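KLTH0A00704p (Lachancea thermotolerans, PDB 4J2G) forms the HORMA domain of the autophagy protein Atg13, a module that probably mediates recruitment of PI 3-kinase in autophagy. Local coordinates at residues I127-W132 with S262-C267; I219-S224 with A240-R245. The protein carries 1 engineered substitution. All blocks are in the same frame, centred on the assembly; numbering follows the deposited sequence.

Contact 1: I127-W132 with S262-C267; sequences IMLERW and SYRKDC. With SO4 (sulfate ion), chain C.
Arg264 grips one backbone oxygen with two of its nitrogens: NE gives a hydrogen bond of 3.1 Å to Met128 O, and NH2 a longer one to the same atom. The oxygen lies in the guanidinium plane. This side-on grip continues an antiparallel pairing of strands 126-136 and 255-264 in the five-stranded HORMA sheet, beside a classic beta bulge at Leu129 and Glu130, both opposite Thr93. CG stands anti to the backbone N (chi1 -168°), and the bend at chi3 (-63°) sets NE against segment 127-132. NH1 binds Lys223 O, and NH2 Gly220 O. An alanine here would probably leave Met128 O without its two side-chain donors, and Lys223 O and Gly220 O without their guanidinium partner. Backbone bonds join Arg264 N to Leu129 O and pair Arg131 with Ser262 in both directions, Arg131 N to Ser262 O spanning 2.7 Å. Leu129 CD2 packs on Cys267 SG at 4.2 Å. The Arg131 guanidinium holds the sulfate edge-on and makes a salt bridge with Glu92, while selenomethionine Met128 lays CE 3.4 Å above its plane, displaced toward the rim. A water donates to Leu129 O and Arg264 O, 2.8 Å from each.

Contact 2: I219-S224 with A240-R245; sequences IGLSKS and AHLEQR. With SO4 (sulfate ion), chain C.
His241 and Ser224 meet in a CH-pi contact: Ser224 CB sits 3.3 Å from the centroid of the imidazole, over its face, and Ser224 CA lies over the ring centre on that side. Leu242 CG covers the opposite face, displaced toward the rim, so the ring is sandwiched between the 219-224 loop and the next residue in sequence.

The hydrogen bonding across the contact comes from the same ring. His241 CG stands between the backbone N and the carbonyl carbon (chi1 68°), which turns it toward the loop, and NE2 donates to Leu221 O at 2.8 Å. The donor lies in the carbonyl plane, but the oxygen is tilted 22° from the ring plane. NE2 carries the proton given to Leu221 O; Lys223 O also comes near it, without a suitable angle for bonding. Ser222 O approaches His241 CE1 to 3.2 Å, so several loop carbonyls gather around NE2 and CE1.

The apolar part is small. Leu221 CD2 and Leu242 CD2 touch at 4.0 Å, the two side chains slanting across one another, and Leu242 CD2 also approaches Leu221 O.

Anion binding belongs to the loop alone within this contact. Leu221 N donates to sulfate O4 at 2.9 Å. Ser222 N donates to sulfate O2 at 2.8 Å. Ser222 OG adds a weak bond to the ion, which probably comes from the crystallisation liquor.

The loop contains a type I beta turn from Gly220 to Lys223, closed by Lys223 N to Gly220 O at 3.3 Å, and His241 NE2 binds the carbonyl of its second residue, Leu221, just before strand 242-252, an outermost strand of the five-stranded HORMA sheet.

Contact 1 lies in the buried interior of the five-stranded sheet and joins neighbouring strands, whereas contact 2 is only partly buried and fastens a loop without regular structure to the start of the sheet's outermost strand, 242-252. Backbone pairing dominates the first; a single side-chain ring carries most of the second. The two meet through strand 255-264, which lies between strands 126-136 and 242-252, and the loop that follows it: Arg264 NH1 reaches Lys223 O at 2.7 Å, and Lys265 NZ reaches Ala240 O at 2.6 Å, both probable hydrogen bonds. They also share the sulfate, held by a guanidinium from contact 1 and by backbone amides from contact 2.

Contact 1: I127-W132 with S262-C267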
loop_
_atom_site.group_PDB
_atom_site.type_symbol
_atom_site.label_atom_id
_atom_site.label_comp_id
_atom_site.label_asym_id
_atom_site.label_seq_id
_atom_site.Cartn_x
_atom_site.Cartn_y
_atom_site.Cartn_z
ATOM N N ILE A 127 10.712 -4.891 5.172
ATOM C CA ILE A 127 9.663 -5.910 5.119
ATOM C C ILE A 127 8.444 -5.251 4.553
ATOM O O ILE A 127 7.939 -4.280 5.144
ATOM C CB ILE A 127 9.361 -6.453 6.517
ATOM C CG1 ILE A 127 10.630 -7.082 7.085
ATOM C CG2 ILE A 127 8.122 -7.401 6.566
ATOM C CD1 ILE A 127 10.637 -7.168 8.602
HETATM N N MSE A 128 7.955 -5.774 3.426
HETATM C CA MSE A 128 6.740 -5.275 2.780
HETATM C C MSE A 128 5.549 -5.505 3.661
HETATM O O MSE A 128 5.423 -6.559 4.260
HETATM C CB MSE A 128 6.544 -6.118 1.538
HETATM C CG MSE A 128 7.264 -5.524 0.369
HETATM SE SE MSE A 128 6.845 -3.678 -0.094
HETATM C CE MSE A 128 5.024 -4.198 -0.618
ATOM N N LEU A 129 4.640 -4.527 3.739
ATOM C CA LEU A 129 3.495 -4.705 4.568
ATOM C C LEU A 129 2.165 -4.535 3.784
ATOM O O LEU A 129 1.179 -5.171 4.119
ATOM C CB LEU A 129 3.556 -3.642 5.703
ATOM C CG LEU A 129 4.777 -3.614 6.643
ATOM C CD1 LEU A 129 4.791 -2.415 7.543
ATOM C CD2 LEU A 129 4.871 -4.897 7.443
ATOM N N GLU A 130 2.133 -3.619 2.827
ATOM C CA GLU A 130 0.913 -3.341 2.090
ATOM C C GLU A 130 1.291 -3.001 0.680
ATOM O O GLU A 130 2.336 -2.363 0.446
ATOM C CB GLU A 130 0.184 -2.089 2.590
ATOM C CG GLU A 130 -0.126 -2.037 4.072
ATOM C CD GLU A 130 -0.710 -0.644 4.507
ATOM O OE1 GLU A 130 -0.349 0.483 3.964
ATOM O OE2 GLU A 130 -1.523 -0.697 5.446
ATOM N N ARG A 131 0.420 -3.352 -0.254
ATOM C CA ARG A 131 0.624 -2.821 -1.613
ATOM C C ARG A 131 -0.701 -2.379 -2.186
ATOM O O ARG A 131 -1.589 -3.194 -2.339
ATOM C CB ARG A 131 1.294 -3.821 -2.531
ATOM C CG ARG A 131 1.704 -3.247 -3.898
ATOM C CD ARG A 131 2.368 -4.362 -4.745
ATOM N NE ARG A 131 3.772 -4.593 -4.368
ATOM C CZ ARG A 131 4.301 -5.774 -4.020
ATOM N NH1 ARG A 131 3.574 -6.876 -3.980
ATOM N NH2 ARG A 131 5.597 -5.853 -3.734
ATOM N N TRP A 132 -0.792 -1.094 -2.504
ATOM C CA TRP A 132 -2.053 -0.463 -2.983
ATOM C C TRP A 132 -1.929 -0.327 -4.476
ATOM O O TRP A 132 -0.829 -0.159 -5.017
ATOM C CB TRP A 132 -2.175 0.958 -2.411
ATOM C CG TRP A 132 -2.328 1.039 -0.945
ATOM C CD1 TRP A 132 -1.302 0.963 0.016
ATOM C CD2 TRP A 132 -3.533 1.238 -0.225
ATOM N NE1 TRP A 132 -1.844 1.058 1.260
ATOM C CE2 TRP A 132 -3.194 1.281 1.155
ATOM C CE3 TRP A 132 -4.892 1.384 -0.608
ATOM C CZ2 TRP A 132 -4.144 1.475 2.168
ATOM C CZ3 TRP A 132 -5.820 1.567 0.375
ATOM C CH2 TRP A 132 -5.450 1.598 1.777
ATOM N N SER A 262 -3.588 -5.133 -1.029
ATOM C CA SER A 262 -3.187 -6.421 -0.431
ATOM C C SER A 262 -2.232 -6.126 0.693
ATOM O O SER A 262 -1.316 -5.324 0.509
ATOM C CB SER A 262 -2.430 -7.222 -1.459
ATOM O OG SER A 262 -3.389 -7.668 -2.411
ATOM N N TYR A 263 -2.437 -6.780 1.842
ATOM C CA TYR A 263 -1.649 -6.523 3.019
ATOM C C TYR A 263 -1.339 -7.775 3.862
ATOM O O TYR A 263 -2.126 -8.672 3.963
ATOM C CB TYR A 263 -2.292 -5.444 3.870
ATOM C CG TYR A 263 -3.696 -5.788 4.311
ATOM C CD1 TYR A 263 -4.802 -5.457 3.495
ATOM C CD2 TYR A 263 -3.933 -6.386 5.516
ATOM C CE1 TYR A 263 -6.097 -5.762 3.886
ATOM C CE2 TYR A 263 -5.242 -6.686 5.951
ATOM C CZ TYR A 263 -6.318 -6.347 5.137
ATOM O OH TYR A 263 -7.585 -6.680 5.544
ATOM N N ARG A 264 -0.148 -7.828 4.436
ATOM C CA ARG A 264 0.191 -8.834 5.429
ATOM C C ARG A 264 -0.747 -8.709 6.653
ATOM O O ARG A 264 -0.791 -7.657 7.286
ATOM C CB ARG A 264 1.670 -8.560 5.798
ATOM C CG ARG A 264 2.304 -9.659 6.601
ATOM C CD ARG A 264 3.752 -9.282 7.019
ATOM N NE ARG A 264 4.614 -9.101 5.866
ATOM C CZ ARG A 264 5.125 -10.091 5.106
ATOM N NH1 ARG A 264 4.874 -11.360 5.333
ATOM N NH2 ARG A 264 5.909 -9.791 4.089
ATOM N N LYS A 265 -1.548 -9.749 6.934
ATOM C CA LYS A 265 -2.406 -9.855 8.141
ATOM C C LYS A 265 -1.752 -9.583 9.486
ATOM O O LYS A 265 -2.363 -9.010 10.369
ATOM C CB LYS A 265 -3.030 -11.260 8.248
ATOM C CG LYS A 265 -4.060 -11.627 7.154
ATOM C CD LYS A 265 -4.292 -13.138 7.142
ATOM C CE LYS A 265 -5.628 -13.475 6.543
ATOM N NZ LYS A 265 -5.704 -14.949 6.415
ATOM N N ASP A 266 -0.512 -10.034 9.666
ATOM C CA ASP A 266 0.146 -9.817 10.928
ATOM C C ASP A 266 1.271 -8.754 10.831
ATOM O O ASP A 266 2.191 -8.881 10.009
ATOM C CB ASP A 266 0.764 -11.161 11.303
ATOM C CG ASP A 266 -0.246 -12.249 11.364
ATOM O OD1 ASP A 266 -0.737 -12.459 12.506
ATOM O OD2 ASP A 266 -0.528 -12.899 10.305
ATOM N N CYS A 267 1.253 -7.767 11.723
ATOM C CA CYS A 267 2.281 -6.732 11.757
ATOM C C CYS A 267 2.774 -6.521 13.193
ATOM O O CYS A 267 3.308 -5.490 13.523
ATOM C CB CYS A 267 1.684 -5.404 11.285
ATOM S SG CYS A 267 1.245 -5.348 9.553
HETATM S S SO4 C . 6.310 -9.361 -3.307
HETATM O O1 SO4 C . 5.283 -9.481 -4.321
HETATM O O2 SO4 C . 6.242 -10.662 -2.628
HETATM O O3 SO4 C . 7.724 -9.162 -3.700
HETATM O O4 SO4 C . 5.982 -8.170 -2.498
HETATM O O HOH W 1 0.012 -5.039 6.661
#

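Contact 2: I219-S224 with A240-R245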
loop_
_atom_site.group_PDB
_atom_site.type_symbol
_atom_site.label_atom_id
_atom_site.label_comp_id
_atom_site.label_asym_id
_atom_site.label_seq_id
_atom_site.Cartn_x
_atom_site.Cartn_y
_atom_site.Cartn_z
ATOM N N ILE A 219 12.216 -8.524 2.444
ATOM C CA ILE A 219 11.216 -9.562 2.672
ATOM C C ILE A 219 9.934 -9.117 1.959
ATOM O O ILE A 219 9.234 -8.183 2.421
ATOM C CB ILE A 219 10.892 -9.740 4.175
ATOM C CG1 ILE A 219 12.123 -10.088 5.016
ATOM C CG2 ILE A 219 9.784 -10.760 4.401
ATOM C CD1 ILE A 219 12.632 -11.493 4.840
ATOM N N GLY A 220 9.602 -9.798 0.864
ATOM C CA GLY A 220 8.442 -9.514 0.036
ATOM C C GLY A 220 7.098 -9.847 0.720
ATOM O O GLY A 220 7.044 -10.614 1.679
ATOM N N LEU A 221 6.006 -9.269 0.226
ATOM C CA LEU A 221 4.670 -9.739 0.640
ATOM C C LEU A 221 4.495 -11.258 0.557
ATOM O O LEU A 221 3.775 -11.830 1.378
ATOM C CB LEU A 221 3.583 -9.056 -0.195
ATOM C CG LEU A 221 3.123 -7.674 0.266
ATOM C CD1 LEU A 221 1.859 -7.376 -0.503
ATOM C CD2 LEU A 221 2.913 -7.539 1.801
ATOM N N SER A 222 5.151 -11.905 -0.426
ATOM C CA SER A 222 5.040 -13.382 -0.647
ATOM C C SER A 222 5.584 -14.275 0.498
ATOM O O SER A 222 5.064 -15.375 0.718
ATOM C CB SER A 222 5.700 -13.804 -1.975
ATOM O OG SER A 222 7.147 -13.759 -1.885
ATOM N N LYS A 223 6.620 -13.805 1.198
ATOM C CA LYS A 223 7.189 -14.505 2.336
ATOM C C LYS A 223 6.194 -14.510 3.501
ATOM O O LYS A 223 5.861 -13.489 4.093
ATOM C CB LYS A 223 8.544 -13.888 2.745
ATOM C CG LYS A 223 9.742 -14.397 1.942
ATOM C CD LYS A 223 10.246 -15.786 2.394
ATOM C CE LYS A 223 9.525 -16.957 1.705
ATOM N NZ LYS A 223 10.422 -18.126 1.419
ATOM N N SER A 224 5.687 -15.671 3.820
ATOM C CA SER A 224 4.821 -15.786 4.943
ATOM C C SER A 224 5.889 -15.938 5.980
ATOM O O SER A 224 7.028 -16.340 5.668
ATOM C CB SER A 224 3.977 -17.053 4.786
ATOM O OG SER A 224 4.815 -18.169 4.822
ATOM N N ALA A 240 -2.376 -17.424 2.311
ATOM C CA ALA A 240 -3.243 -17.249 3.433
ATOM C C ALA A 240 -2.708 -16.225 4.422
ATOM O O ALA A 240 -3.496 -15.695 5.157
ATOM C CB ALA A 240 -3.520 -18.646 4.087
ATOM N N HIS A 241 -1.368 -15.981 4.488
ATOM C CA HIS A 241 -0.876 -14.919 5.355
ATOM C C HIS A 241 -1.274 -13.485 4.851
ATOM O O HIS A 241 -1.040 -12.495 5.572
ATOM C CB HIS A 241 0.657 -15.020 5.626
ATOM C CG HIS A 241 1.510 -14.742 4.419
ATOM N ND1 HIS A 241 1.573 -15.601 3.332
ATOM C CD2 HIS A 241 2.359 -13.719 4.134
ATOM C CE1 HIS A 241 2.411 -15.115 2.425
ATOM N NE2 HIS A 241 2.893 -13.968 2.876
ATOM N N LEU A 242 -1.866 -13.352 3.650
ATOM C CA LEU A 242 -2.142 -11.980 3.093
ATOM C C LEU A 242 -3.663 -11.769 2.989
ATOM O O LEU A 242 -4.416 -12.722 2.951
ATOM C CB LEU A 242 -1.572 -11.820 1.701
ATOM C CG LEU A 242 -0.046 -11.879 1.572
ATOM C CD1 LEU A 242 0.350 -11.749 0.085
ATOM C CD2 LEU A 242 0.708 -10.842 2.447
ATOM N N GLU A 243 -4.133 -10.529 2.936
ATOM C CA GLU A 243 -5.577 -10.318 2.812
ATOM C C GLU A 243 -5.729 -9.214 1.746
ATOM O O GLU A 243 -4.762 -8.525 1.454
ATOM C CB GLU A 243 -6.098 -9.810 4.122
ATOM C CG GLU A 243 -7.591 -9.711 4.211
ATOM C CD GLU A 243 -8.215 -10.851 5.002
ATOM O OE1 GLU A 243 -7.617 -11.252 6.042
ATOM O OE2 GLU A 243 -9.311 -11.339 4.590
ATOM N N GLN A 244 -6.928 -9.029 1.191
ATOM C CA GLN A 244 -7.144 -8.052 0.163
ATOM C C GLN A 244 -8.405 -7.330 0.459
ATOM O O GLN A 244 -9.336 -7.976 0.845
ATOM C CB GLN A 244 -7.334 -8.696 -1.222
ATOM C CG GLN A 244 -7.422 -7.600 -2.352
ATOM C CD GLN A 244 -7.674 -8.207 -3.716
ATOM O OE1 GLN A 244 -8.713 -8.875 -3.915
ATOM N NE2 GLN A 244 -6.745 -7.970 -4.687
ATOM N N ARG A 245 -8.439 -6.014 0.235
ATOM C CA ARG A 245 -9.701 -5.195 0.314
ATOM C C ARG A 245 -9.836 -4.459 -0.977
ATOM O O ARG A 245 -8.813 -4.049 -1.542
ATOM C CB ARG A 245 -9.703 -4.120 1.463
ATOM C CG ARG A 245 -9.779 -4.731 2.831
ATOM C CD ARG A 245 -11.137 -5.382 3.041
ATOM N NE ARG A 245 -10.961 -6.765 3.516
ATOM C CZ ARG A 245 -10.897 -7.125 4.800
ATOM N NH1 ARG A 245 -11.014 -6.206 5.762
ATOM N NH2 ARG A 245 -10.711 -8.400 5.126
HETATM S S SO4 C . 6.310 -9.361 -3.307
HETATM O O1 SO4 C . 5.283 -9.481 -4.321
HETATM O O2 SO4 C . 6.242 -10.662 -2.628
HETATM O O3 SO4 C . 7.724 -9.162 -3.700
HETATM O O4 SO4 C . 5.982 -8.170 -2.498
#